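Local coordinates for protein aminopeptidase (Aneurinibacillus sp. AM-1, PDB 5IB9) that probably cleaves amino-terminal residues from peptides as a zinc-dependent aminopeptidase of the M28 family, here with an inhibitor bound, at residues R333-L338 with A389-S394; H7-R12 with S256-D261; R293-F298 with K320-D325; T260-R265 with Q398-G403. One frame throughout, in Å; residues are numbered along the deposited sequence.

Contact 1 of 4, residues R333-L338 with A389-S394; sequences RLSGVL and ADIVGS. With ZN (zinc ion), chain D.
The Arg-333 guanidinium turns an edge toward Ser-394: NH2 lies 4.0 Å from Ser-394 O, near the guanidinium plane. Its firm polar partners lie outside this pair, NE in a salt bridge with Asp-6 and NH1 bonded to Gln-398. The second flat group, the Asp-390 carboxylate, binds a zinc ion through OD2, a site shared with Asp-386 and waters, while OD1 is hydrogen-bonded to Thr-13. Between these two polar ends no hydrogen bond crosses the contact, and Leu-334 and Ile-391 carry it. Leu-334 meets the helix with one methyl, CD1, which sits 3.4 Å from Ser-394 OG and 3.5 Å from Asp-390 O. That hydroxyl is turned back on its own helix. With chi1 at -62°, OG lies beside the backbone N and bonds to Asp-390 O at 2.8 Å, so this carbonyl accepts from both N and OG of Ser-394. Ile-391 is touched at two branches: CD1 lies 3.8 Å from Ser-335 OG, which itself pairs with Asn-387, and CG2 meets Leu-338 CD2 at 4.2 Å. The contact thus packs the end of helix 322-334 and the chain leaving it against helix 382-400. Helix 6-10 adds Asp-6 and Ile-9 beside Ser-394, and Leu-311 of strand 310-315 packs against both Leu-338 and Ile-391.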
loop_
_atom_site.group_PDB
_atom_site.type_symbol
_atom_site.label_atom_id
_atom_site.label_comp_id
_atom_site.label_asym_id
_atom_site.label_seq_id
_atom_site.Cartn_x
_atom_site.Cartn_y
_atom_site.Cartn_z
ATOM N N ARG A 333 -38.090 12.097 7.007
ATOM C CA ARG A 333 -39.355 11.516 6.504
ATOM C C ARG A 333 -39.708 10.318 7.367
ATOM O O ARG A 333 -40.936 10.011 7.478
ATOM C CB ARG A 333 -39.201 10.998 5.094
ATOM C CG ARG A 333 -38.868 12.169 4.103
ATOM C CD ARG A 333 -38.903 11.758 2.656
ATOM N NE ARG A 333 -37.947 10.691 2.356
ATOM C CZ ARG A 333 -36.731 10.915 1.822
ATOM N NH1 ARG A 333 -36.263 12.164 1.641
ATOM N NH2 ARG A 333 -35.985 9.875 1.545
ATOM N N LEU A 334 -38.739 9.659 7.981
ATOM C CA LEU A 334 -38.950 8.324 8.645
ATOM C C LEU A 334 -38.961 8.333 10.134
ATOM O O LEU A 334 -39.733 7.526 10.721
ATOM C CB LEU A 334 -37.814 7.309 8.143
ATOM C CG LEU A 334 -38.017 6.994 6.672
ATOM C CD1 LEU A 334 -36.809 6.166 6.166
ATOM C CD2 LEU A 334 -39.357 6.418 6.161
ATOM N N SER A 335 -38.150 9.150 10.803
ATOM C CA SER A 335 -37.850 9.065 12.187
ATOM C C SER A 335 -37.782 10.353 12.896
ATOM O O SER A 335 -37.965 10.395 14.083
ATOM C CB SER A 335 -36.529 8.312 12.359
ATOM O OG SER A 335 -36.823 6.969 12.132
ATOM N N GLY A 336 -37.363 11.435 12.232
ATOM C CA GLY A 336 -37.136 12.700 12.956
ATOM C C GLY A 336 -35.809 13.336 12.603
ATOM O O GLY A 336 -35.226 13.087 11.488
ATOM N N VAL A 337 -35.359 14.222 13.486
ATOM C CA VAL A 337 -34.112 14.960 13.246
ATOM C C VAL A 337 -32.914 14.090 13.498
ATOM O O VAL A 337 -32.794 13.410 14.518
ATOM C CB VAL A 337 -34.065 16.100 14.272
ATOM C CG1 VAL A 337 -32.675 16.749 14.199
ATOM C CG2 VAL A 337 -35.138 17.086 13.990
ATOM N N LEU A 338 -32.036 14.017 12.485
ATOM C CA LEU A 338 -30.782 13.276 12.586
ATOM C C LEU A 338 -29.612 14.194 12.613
ATOM O O LEU A 338 -29.255 14.774 11.614
ATOM C CB LEU A 338 -30.666 12.246 11.409
ATOM C CG LEU A 338 -29.427 11.350 11.376
ATOM C CD1 LEU A 338 -29.422 10.582 12.665
ATOM C CD2 LEU A 338 -29.600 10.311 10.195
ATOM N N ALA A 389 -31.369 0.399 8.843
ATOM C CA ALA A 389 -31.549 -0.038 7.490
ATOM C C ALA A 389 -32.610 0.812 6.778
ATOM O O ALA A 389 -32.400 1.157 5.588
ATOM C CB ALA A 389 -32.002 -1.553 7.543
ATOM N N ASP A 390 -33.733 1.181 7.454
ATOM C CA ASP A 390 -34.707 2.028 6.721
ATOM C C ASP A 390 -34.109 3.363 6.363
ATOM O O ASP A 390 -34.328 3.879 5.292
ATOM C CB ASP A 390 -35.929 2.217 7.671
ATOM C CG ASP A 390 -36.725 1.010 7.837
ATOM O OD1 ASP A 390 -36.668 0.090 7.041
ATOM O OD2 ASP A 390 -37.452 1.001 8.851
ATOM N N ILE A 391 -33.394 4.030 7.297
ATOM C CA ILE A 391 -32.860 5.374 7.051
ATOM C C ILE A 391 -31.723 5.343 5.961
ATOM O O ILE A 391 -31.726 6.141 4.990
ATOM C CB ILE A 391 -32.413 6.005 8.315
ATOM C CG1 ILE A 391 -33.614 6.432 9.207
ATOM C CG2 ILE A 391 -31.535 7.241 8.074
ATOM C CD1 ILE A 391 -33.278 6.708 10.687
ATOM N N VAL A 392 -30.750 4.439 6.152
ATOM C CA VAL A 392 -29.607 4.375 5.231
ATOM C C VAL A 392 -30.162 3.896 3.861
ATOM O O VAL A 392 -29.756 4.402 2.844
ATOM C CB VAL A 392 -28.478 3.551 5.818
ATOM C CG1 VAL A 392 -27.373 3.287 4.737
ATOM C CG2 VAL A 392 -27.858 4.308 6.937
ATOM N N GLY A 393 -31.002 2.886 3.909
ATOM C CA GLY A 393 -31.492 2.418 2.596
ATOM C C GLY A 393 -32.311 3.479 1.883
ATOM O O GLY A 393 -32.212 3.572 0.649
ATOM N N SER A 394 -33.190 4.193 2.614
ATOM C CA SER A 394 -33.954 5.300 1.952
ATOM C C SER A 394 -33.090 6.440 1.488
ATOM O O SER A 394 -33.394 7.011 0.433
ATOM C CB SER A 394 -35.022 5.851 2.900
ATOM O OG SER A 394 -35.926 4.727 3.161
HETATM ZN ZN ZN D . -38.673 -0.433 9.366
HETATM O O HOH W 1 -39.326 -1.733 8.252
HETATM O O HOH W 2 -40.125 0.221 10.733
HETATM O O HOH W 3 -40.550 1.004 9.784
#

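Contact 2 of 4, residues H7-R12 with S256-D261; sequences HQITKR and SKLKTD
Leu-258 points its two methyls into the side chains of Gln-8, Ile-9 and Arg-12. It lies roughly at a right angle to Ile-9, whose CD1 meets Leu-258 CD1 at 3.8 Å. Against Gln-8 and Arg-12 it runs obliquely, and its other methyl, CD2, faces the polar ends of both: 3.7 Å to Gln-8 OE1 and 3.6 Å to Arg-12 NH1. Those ends are already joined to one another. Arg-12 NH1 gives one hydrogen bond to the backbone Gln-8 O (2.9 Å), on a lone pair in the carbonyl plane, and a straighter one to Gln-8 OE1 (2.8 Å, 165° at the hydrogen). Both acceptors lie close to the guanidinium plane, so two bonds from a single nitrogen fix the rotation of the group. The bend of Gln-8 at chi2 (-61°) sets CD back toward that nitrogen. Here the amino-terminal helix 6-10 packs against the loop that leads from helix 238-256 to strand 263-269 of the M28 peptidase domain, and it does so next to Thr-13, a zinc ligand. On the outer flank Arg-12 crosses Lys-257 through its aliphatic part and NE, the latter 3.7 Å from Lys-257 CB. The amine of Lys-257 leads off from there, and NZ ends 7.0 Å from Arg-12 NE, so the two like charges stay well separated. Ile-9 also packs on Val-254 and Met-255 of helix 238-256 and on Tyr-397 of helix 382-400.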
loop_
_atom_site.group_PDB
_atom_site.type_symbol
_atom_site.label_atom_id
_atom_site.label_comp_id
_atom_site.label_asym_id
_atom_site.label_seq_id
_atom_site.Cartn_x
_atom_site.Cartn_y
_atom_site.Cartn_z
ATOM N N HIS A 7 -41.120 3.675 0.830
ATOM C CA HIS A 7 -41.836 2.429 1.085
ATOM C C HIS A 7 -41.199 1.205 0.367
ATOM O O HIS A 7 -41.239 0.083 0.898
ATOM C CB HIS A 7 -43.331 2.594 0.718
ATOM C CG HIS A 7 -44.146 3.363 1.730
ATOM N ND1 HIS A 7 -45.523 3.504 1.644
ATOM C CD2 HIS A 7 -43.783 4.037 2.857
ATOM C CE1 HIS A 7 -45.964 4.234 2.656
ATOM N NE2 HIS A 7 -44.927 4.588 3.398
ATOM N N GLN A 8 -40.535 1.462 -0.770
ATOM C CA GLN A 8 -39.828 0.352 -1.480
ATOM C C GLN A 8 -38.712 -0.216 -0.601
ATOM O O GLN A 8 -38.435 -1.405 -0.637
ATOM C CB GLN A 8 -39.213 0.839 -2.790
ATOM C CG GLN A 8 -40.249 1.289 -3.817
ATOM C CD GLN A 8 -41.220 0.138 -4.229
ATOM O OE1 GLN A 8 -41.036 -1.015 -3.888
ATOM N NE2 GLN A 8 -42.282 0.492 -4.899
ATOM N N ILE A 9 -38.171 0.602 0.305
ATOM C CA ILE A 9 -37.137 0.105 1.227
ATOM C C ILE A 9 -37.749 -0.376 2.557
ATOM O O ILE A 9 -37.520 -1.471 2.992
ATOM C CB ILE A 9 -36.165 1.263 1.548
ATOM C CG1 ILE A 9 -35.532 1.870 0.256
ATOM C CG2 ILE A 9 -35.190 0.846 2.626
ATOM C CD1 ILE A 9 -34.746 0.798 -0.510
ATOM N N THR A 10 -38.675 0.439 3.143
ATOM C CA THR A 10 -39.130 0.115 4.497
ATOM C C THR A 10 -40.070 -1.098 4.563
ATOM O O THR A 10 -40.168 -1.694 5.631
ATOM C CB THR A 10 -39.800 1.345 5.190
ATOM O OG1 THR A 10 -40.933 1.730 4.418
ATOM C CG2 THR A 10 -38.817 2.571 5.143
ATOM N N LYS A 11 -40.713 -1.399 3.431
ATOM C CA LYS A 11 -41.534 -2.615 3.467
ATOM C C LYS A 11 -40.729 -3.913 3.346
ATOM O O LYS A 11 -41.257 -5.023 3.537
ATOM C CB LYS A 11 -42.507 -2.616 2.349
ATOM C CG LYS A 11 -41.951 -2.856 0.941
ATOM C CD LYS A 11 -43.151 -2.861 -0.061
ATOM C CE LYS A 11 -42.742 -2.908 -1.472
ATOM N NZ LYS A 11 -43.984 -2.962 -2.339
ATOM N N ARG A 12 -39.458 -3.810 3.007
ATOM C CA ARG A 12 -38.597 -4.943 2.723
ATOM C C ARG A 12 -37.483 -5.162 3.731
ATOM O O ARG A 12 -36.848 -6.212 3.696
ATOM C CB ARG A 12 -37.910 -4.715 1.358
ATOM C CG ARG A 12 -38.850 -4.661 0.220
ATOM C CD ARG A 12 -38.074 -4.878 -1.072
ATOM N NE ARG A 12 -39.042 -5.288 -2.095
ATOM C CZ ARG A 12 -39.779 -4.418 -2.752
ATOM N NH1 ARG A 12 -39.696 -3.130 -2.550
ATOM N NH2 ARG A 12 -40.682 -4.843 -3.696
ATOM N N SER A 256 -31.683 -5.516 -4.411
ATOM C CA SER A 256 -31.724 -6.501 -5.538
ATOM C C SER A 256 -33.153 -6.599 -6.086
ATOM O O SER A 256 -33.353 -7.091 -7.232
ATOM C CB SER A 256 -31.222 -7.876 -5.150
ATOM O OG SER A 256 -32.130 -8.601 -4.351
ATOM N N LYS A 257 -34.137 -6.192 -5.307
ATOM C CA LYS A 257 -35.551 -6.182 -5.740
ATOM C C LYS A 257 -35.993 -4.979 -6.521
ATOM O O LYS A 257 -37.176 -4.884 -6.876
ATOM C CB LYS A 257 -36.441 -6.311 -4.480
ATOM C CG LYS A 257 -36.089 -7.361 -3.425
ATOM C CD LYS A 257 -35.938 -8.769 -3.996
ATOM C CE LYS A 257 -35.700 -9.777 -2.915
ATOM N NZ LYS A 257 -35.525 -11.169 -3.475
ATOM N N LEU A 258 -35.130 -3.991 -6.721
ATOM C CA LEU A 258 -35.463 -2.683 -7.252
ATOM C C LEU A 258 -34.609 -2.217 -8.452
ATOM O O LEU A 258 -33.456 -2.579 -8.582
ATOM C CB LEU A 258 -35.346 -1.580 -6.130
ATOM C CG LEU A 258 -36.146 -1.949 -4.898
ATOM C CD1 LEU A 258 -35.750 -1.164 -3.650
ATOM C CD2 LEU A 258 -37.653 -1.776 -5.119
ATOM N N LYS A 259 -35.210 -1.483 -9.374
ATOM C CA LYS A 259 -34.485 -0.860 -10.443
ATOM C C LYS A 259 -33.709 0.293 -9.873
ATOM O O LYS A 259 -34.160 1.009 -8.930
ATOM C CB LYS A 259 -35.474 -0.343 -11.464
ATOM C CG LYS A 259 -36.348 -1.423 -12.055
ATOM C CD LYS A 259 -35.596 -2.555 -12.770
ATOM C CE LYS A 259 -35.218 -2.264 -14.217
ATOM N NZ LYS A 259 -34.277 -3.362 -14.736
ATOM N N THR A 260 -32.479 0.470 -10.389
ATOM C CA THR A 260 -31.608 1.544 -9.943
ATOM C C THR A 260 -30.920 2.219 -11.097
ATOM O O THR A 260 -30.580 1.562 -12.112
ATOM C CB THR A 260 -30.515 1.006 -8.948
ATOM O OG1 THR A 260 -29.808 -0.084 -9.594
ATOM C CG2 THR A 260 -31.182 0.555 -7.588
ATOM N N ASP A 261 -30.616 3.508 -10.957
ATOM C CA ASP A 261 -29.914 4.237 -11.983
ATOM C C ASP A 261 -28.498 4.590 -11.609
ATOM O O ASP A 261 -27.829 5.342 -12.285
ATOM C CB ASP A 261 -30.713 5.516 -12.449
ATOM C CG ASP A 261 -30.814 6.611 -11.379
ATOM O OD1 ASP A 261 -30.207 6.469 -10.245
ATOM O OD2 ASP A 261 -31.519 7.624 -11.638
#

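Contact 3 of 4, residues R293-F298 with K320-D325; sequences RTIGMF and KNRVTD
Val-323 sets its CG1 methyl over the centre of the Phe-298 ring, 3.7 Å from the centroid and 10° off the normal, a CH-pi contact in which the two side chains run past each other in opposite directions. This is the first turn of helix 322-334 packing on strand 294-300 of the M28 peptidase domain, and the turn is closed by a capping box. Asn-321 OD1 accepts from Thr-324 N at 3.1 Å, with a weak bond from Val-323 N, while Thr-324 OG1 accepts from Asn-321 N at 3.0 Å. The other methyl of Val-323, CG2, presses on the strand backbone, 3.5 Å from Gly-296 CA. As Gly-296 has no side chain, the helix can come this close, with 5.5 Å between the CA atoms of Gly-296 and Val-323. Val-392, Ala-395 and Val-396 of helix 382-400 also pack on Phe-298, and Gly-296 pairs with Ile-224 of the neighbouring strand 222-228. At the outer side Arg-322 meets Ile-295. Its chain bends at chi3 (-63°), which turns NE out of the extended line, and Ile-295 CG2 lies over one face of the guanidinium. At the edge of that group Ile-295 O lies in the guanidinium plane and takes a hydrogen bond on a lone pair from Arg-322 NH1, 2.8 Å long.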
loop_
_atom_site.group_PDB
_atom_site.type_symbol
_atom_site.label_atom_id
_atom_site.label_comp_id
_atom_site.label_asym_id
_atom_site.label_seq_id
_atom_site.Cartn_x
_atom_site.Cartn_y
_atom_site.Cartn_z
ATOM N N ARG A 293 -16.709 9.797 -9.776
ATOM C CA ARG A 293 -18.127 9.446 -9.979
ATOM C C ARG A 293 -18.741 8.965 -8.672
ATOM O O ARG A 293 -19.969 8.703 -8.663
ATOM C CB ARG A 293 -18.243 8.295 -11.009
ATOM C CG ARG A 293 -17.869 8.832 -12.327
ATOM C CD ARG A 293 -18.052 7.883 -13.338
ATOM N NE ARG A 293 -17.355 6.618 -13.277
ATOM C CZ ARG A 293 -17.898 5.396 -13.151
ATOM N NH1 ARG A 293 -19.176 5.244 -12.945
ATOM N NH2 ARG A 293 -17.137 4.285 -13.286
ATOM N N THR A 294 -17.968 8.785 -7.583
ATOM C CA THR A 294 -18.574 8.267 -6.337
ATOM C C THR A 294 -19.156 9.433 -5.554
ATOM O O THR A 294 -18.461 10.322 -5.007
ATOM C CB THR A 294 -17.450 7.571 -5.540
ATOM O OG1 THR A 294 -17.005 6.428 -6.231
ATOM C CG2 THR A 294 -18.159 6.987 -4.227
ATOM N N ILE A 295 -20.494 9.453 -5.560
ATOM C CA ILE A 295 -21.220 10.554 -4.972
ATOM C C ILE A 295 -21.434 10.467 -3.475
ATOM O O ILE A 295 -21.741 11.464 -2.831
ATOM C CB ILE A 295 -22.565 10.825 -5.652
ATOM C CG1 ILE A 295 -23.447 9.627 -5.438
ATOM C CG2 ILE A 295 -22.390 11.148 -7.241
ATOM C CD1 ILE A 295 -24.954 9.937 -6.011
ATOM N N GLY A 296 -21.151 9.289 -2.933
ATOM C CA GLY A 296 -21.267 9.169 -1.489
ATOM C C GLY A 296 -20.802 7.776 -1.022
ATOM O O GLY A 296 -20.966 6.772 -1.744
ATOM N N MET A 297 -20.279 7.754 0.189
ATOM C CA MET A 297 -19.898 6.512 0.830
ATOM C C MET A 297 -20.536 6.566 2.219
ATOM O O MET A 297 -20.331 7.499 3.016
ATOM C CB MET A 297 -18.340 6.335 0.939
ATOM C CG MET A 297 -17.863 4.956 1.524
ATOM S SD MET A 297 -17.827 5.027 3.295
ATOM C CE MET A 297 -17.521 3.278 3.568
ATOM N N PHE A 298 -21.401 5.571 2.467
ATOM C CA PHE A 298 -22.133 5.344 3.759
ATOM C C PHE A 298 -21.428 4.270 4.520
ATOM O O PHE A 298 -21.375 3.148 4.080
ATOM C CB PHE A 298 -23.563 4.926 3.506
ATOM C CG PHE A 298 -24.418 5.954 2.807
ATOM C CD1 PHE A 298 -25.501 6.537 3.543
ATOM C CD2 PHE A 298 -24.235 6.330 1.471
ATOM C CE1 PHE A 298 -26.318 7.459 2.928
ATOM C CE2 PHE A 298 -25.082 7.283 0.862
ATOM C CZ PHE A 298 -26.117 7.836 1.576
ATOM N N LYS A 320 -21.069 19.195 6.923
ATOM C CA LYS A 320 -22.106 18.478 6.123
ATOM C C LYS A 320 -21.631 18.076 4.735
ATOM O O LYS A 320 -20.822 18.800 4.113
ATOM C CB LYS A 320 -23.361 19.321 5.930
ATOM C CG LYS A 320 -23.999 19.701 7.228
ATOM C CD LYS A 320 -25.250 20.548 6.897
ATOM C CE LYS A 320 -26.055 20.706 8.226
ATOM N NZ LYS A 320 -26.848 21.958 8.053
ATOM N N ASN A 321 -22.128 16.954 4.198
ATOM C CA ASN A 321 -21.810 16.627 2.808
ATOM C C ASN A 321 -22.978 15.907 2.179
ATOM O O ASN A 321 -24.051 15.831 2.798
ATOM C CB ASN A 321 -20.520 15.815 2.675
ATOM C CG ASN A 321 -20.561 14.527 3.477
ATOM O OD1 ASN A 321 -21.575 13.850 3.434
ATOM N ND2 ASN A 321 -19.470 14.185 4.215
ATOM N N ARG A 322 -22.872 15.426 0.960
ATOM C CA ARG A 322 -24.031 14.831 0.325
ATOM C C ARG A 322 -24.567 13.614 1.102
ATOM O O ARG A 322 -25.734 13.386 1.137
ATOM C CB ARG A 322 -23.688 14.466 -1.105
ATOM C CG ARG A 322 -24.902 13.815 -1.900
ATOM C CD ARG A 322 -24.559 13.381 -3.290
ATOM N NE ARG A 322 -24.165 14.501 -4.121
ATOM C CZ ARG A 322 -22.943 14.738 -4.502
ATOM N NH1 ARG A 322 -21.946 13.967 -4.154
ATOM N NH2 ARG A 322 -22.729 15.783 -5.216
ATOM N N VAL A 323 -23.667 12.882 1.741
ATOM C CA VAL A 323 -24.167 11.684 2.466
ATOM C C VAL A 323 -24.972 12.162 3.704
ATOM O O VAL A 323 -26.021 11.570 4.035
ATOM C CB VAL A 323 -22.961 10.820 2.915
ATOM C CG1 VAL A 323 -23.409 9.636 3.833
ATOM C CG2 VAL A 323 -22.310 10.201 1.707
ATOM N N THR A 324 -24.469 13.139 4.452
ATOM C CA THR A 324 -25.253 13.594 5.610
ATOM C C THR A 324 -26.527 14.294 5.135
ATOM O O THR A 324 -27.579 14.196 5.848
ATOM C CB THR A 324 -24.520 14.479 6.624
ATOM O OG1 THR A 324 -24.154 15.727 5.965
ATOM C CG2 THR A 324 -23.283 13.759 7.121
ATOM N N ASP A 325 -26.524 14.949 3.968
ATOM C CA ASP A 325 -27.791 15.527 3.466
ATOM C C ASP A 325 -28.830 14.456 3.176
ATOM O O ASP A 325 -30.043 14.618 3.460
ATOM C CB ASP A 325 -27.529 16.362 2.194
ATOM C CG ASP A 325 -26.813 17.631 2.447
ATOM O OD1 ASP A 325 -26.752 18.142 3.553
ATOM O OD2 ASP A 325 -26.302 18.184 1.422
#

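Contact 4 of 4, residues T260-R265 with Q398-G403; sequences TDTELR and QAARPG
Ala-400 O, at the last turn of its helix, takes a hydrogen bond of 2.8 Å from Asp-261 N, with 159° at the hydrogen and the donor tilted 21° from the carbonyl plane. A CA-H...O contact from Thr-260 CA reaches the same oxygen at 3.1 Å. The Asp-261 carboxylate folds in among the carbonyls at this helix end. OD1 accepts from Thr-262 OG1 at 2.7 Å, on its anti side, yet lies 3.1 Å from Ala-399 O. OD2 has a weak bond from Gly-403 N and is 2.9 Å from Gly-403 O. The carbonyls crowding this buried acid would tend to raise its pKa, an effect the bond from Thr-262 OG1 and the weak one from Gly-403 N would partly offset. Ala-400 CB carries the apolar part of the contact, touching three side chains: 4.0 Å from both Thr-260 CG2 and Thr-262 CB and 4.1 Å from Leu-264 CD2. The contact joins the carboxy-terminal end of helix 382-400 to the loop entering strand 263-269. That strand runs between strands 187-210 and 222-228, and Ile-223 of the latter packs on Thr-262, Leu-264 and Ala-399.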
loop_
_atom_site.group_PDB
_atom_site.type_symbol
_atom_site.label_atom_id
_atom_site.label_comp_id
_atom_site.label_asym_id
_atom_site.label_seq_id
_atom_site.Cartn_x
_atom_site.Cartn_y
_atom_site.Cartn_z
ATOM N N THR A 260 -32.479 0.470 -10.389
ATOM C CA THR A 260 -31.608 1.544 -9.943
ATOM C C THR A 260 -30.920 2.219 -11.097
ATOM O O THR A 260 -30.580 1.562 -12.112
ATOM C CB THR A 260 -30.515 1.006 -8.948
ATOM O OG1 THR A 260 -29.808 -0.084 -9.594
ATOM C CG2 THR A 260 -31.182 0.555 -7.588
ATOM N N ASP A 261 -30.616 3.508 -10.957
ATOM C CA ASP A 261 -29.914 4.237 -11.983
ATOM C C ASP A 261 -28.498 4.590 -11.609
ATOM O O ASP A 261 -27.829 5.342 -12.285
ATOM C CB ASP A 261 -30.713 5.516 -12.449
ATOM C CG ASP A 261 -30.814 6.611 -11.379
ATOM O OD1 ASP A 261 -30.207 6.469 -10.245
ATOM O OD2 ASP A 261 -31.519 7.624 -11.638
ATOM N N THR A 262 -28.133 4.065 -10.453
ATOM C CA THR A 262 -26.839 4.417 -9.825
ATOM C C THR A 262 -26.188 3.099 -9.393
ATOM O O THR A 262 -26.833 2.231 -8.769
ATOM C CB THR A 262 -27.134 5.249 -8.575
ATOM O OG1 THR A 262 -27.805 6.473 -8.972
ATOM C CG2 THR A 262 -25.877 5.658 -7.787
ATOM N N GLU A 263 -24.872 2.972 -9.691
ATOM C CA GLU A 263 -24.121 1.778 -9.368
ATOM C C GLU A 263 -23.967 1.737 -7.831
ATOM O O GLU A 263 -23.600 2.772 -7.254
ATOM C CB GLU A 263 -22.746 1.889 -9.995
ATOM C CG GLU A 263 -21.878 0.680 -9.572
ATOM C CD GLU A 263 -20.607 0.642 -10.456
ATOM O OE1 GLU A 263 -20.615 1.004 -11.695
ATOM O OE2 GLU A 263 -19.584 0.153 -9.952
ATOM N N LEU A 264 -24.268 0.578 -7.239
ATOM C CA LEU A 264 -24.130 0.469 -5.762
ATOM C C LEU A 264 -23.092 -0.577 -5.498
ATOM O O LEU A 264 -23.116 -1.677 -6.078
ATOM C CB LEU A 264 -25.530 0.050 -5.202
ATOM C CG LEU A 264 -26.645 1.014 -5.423
ATOM C CD1 LEU A 264 -27.936 0.504 -4.792
ATOM C CD2 LEU A 264 -26.363 2.316 -4.853
ATOM N N ARG A 265 -22.145 -0.246 -4.621
ATOM C CA ARG A 265 -21.128 -1.216 -4.214
ATOM C C ARG A 265 -21.320 -1.452 -2.750
ATOM O O ARG A 265 -21.114 -0.488 -1.945
ATOM C CB ARG A 265 -19.703 -0.666 -4.486
ATOM C CG ARG A 265 -19.496 -0.322 -6.014
ATOM C CD ARG A 265 -18.102 0.132 -6.268
ATOM N NE ARG A 265 -17.993 0.371 -7.703
ATOM C CZ ARG A 265 -16.832 0.702 -8.245
ATOM N NH1 ARG A 265 -15.660 0.787 -7.569
ATOM N NH2 ARG A 265 -16.842 0.878 -9.527
ATOM N N GLN A 398 -32.906 7.343 -2.314
ATOM C CA GLN A 398 -33.280 8.666 -2.796
ATOM C C GLN A 398 -32.419 9.022 -4.049
ATOM O O GLN A 398 -32.886 9.660 -4.987
ATOM C CB GLN A 398 -33.042 9.728 -1.742
ATOM C CG GLN A 398 -33.433 11.209 -2.163
ATOM C CD GLN A 398 -33.706 12.101 -0.993
ATOM O OE1 GLN A 398 -33.962 11.625 0.142
ATOM N NE2 GLN A 398 -33.620 13.416 -1.215
ATOM N N ALA A 399 -31.138 8.613 -4.043
ATOM C CA ALA A 399 -30.284 8.819 -5.250
ATOM C C ALA A 399 -30.424 7.620 -6.181
ATOM O O ALA A 399 -30.560 7.844 -7.451
ATOM C CB ALA A 399 -28.765 8.985 -4.793
ATOM N N ALA A 400 -30.497 6.363 -5.722
ATOM C CA ALA A 400 -30.347 5.244 -6.639
ATOM C C ALA A 400 -31.645 4.962 -7.392
ATOM O O ALA A 400 -31.629 4.238 -8.421
ATOM C CB ALA A 400 -29.906 3.969 -5.948
ATOM N N ARG A 401 -32.798 5.418 -6.853
ATOM C CA ARG A 401 -34.094 5.136 -7.639
ATOM C C ARG A 401 -34.029 5.803 -9.007
ATOM O O ARG A 401 -33.427 6.814 -9.244
ATOM C CB ARG A 401 -35.284 5.643 -6.831
ATOM C CG ARG A 401 -35.348 7.186 -6.750
ATOM C CD ARG A 401 -36.383 7.377 -5.571
ATOM N NE ARG A 401 -37.378 8.345 -5.945
ATOM C CZ ARG A 401 -37.378 9.603 -5.543
ATOM N NH1 ARG A 401 -36.427 10.048 -4.722
ATOM N NH2 ARG A 401 -38.327 10.425 -5.951
ATOM N N PRO A 402 -34.759 5.274 -10.001
ATOM C CA PRO A 402 -34.644 5.898 -11.300
ATOM C C PRO A 402 -35.161 7.357 -11.252
ATOM O O PRO A 402 -36.211 7.647 -10.639
ATOM C CB PRO A 402 -35.548 5.009 -12.153
ATOM C CG PRO A 402 -35.579 3.622 -11.425
ATOM C CD PRO A 402 -35.515 4.011 -9.961
ATOM N N GLY A 403 -34.478 8.219 -11.961
ATOM C CA GLY A 403 -34.789 9.614 -12.090
ATOM C C GLY A 403 -33.729 10.510 -11.466
ATOM O O GLY A 403 -32.835 10.035 -10.744
#

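Helix 382-400 runs through contacts 1 and 4, its middle in the first and its end in the other, about 17 Å apart between centres. Val-392 also touches Phe-298 of contact 3, Ala-399 touches Ile-295, and Ile-9 of contact 2 packs on Ser-394. Helix 322-334 serves contact 3 at its start and contact 1 at its finish. Contacts 2 and 4 share Thr-260 and Asp-261, their centres about 10 Å apart. Along the chain, contact 2 brings the amino terminus to the 256-261 loop, contacts 3 and 1 follow in series, and contact 4 spans both. All four lie on one side of the chain's centre; contacts 3 and 4 join helices to the strand region of the peptidase domain.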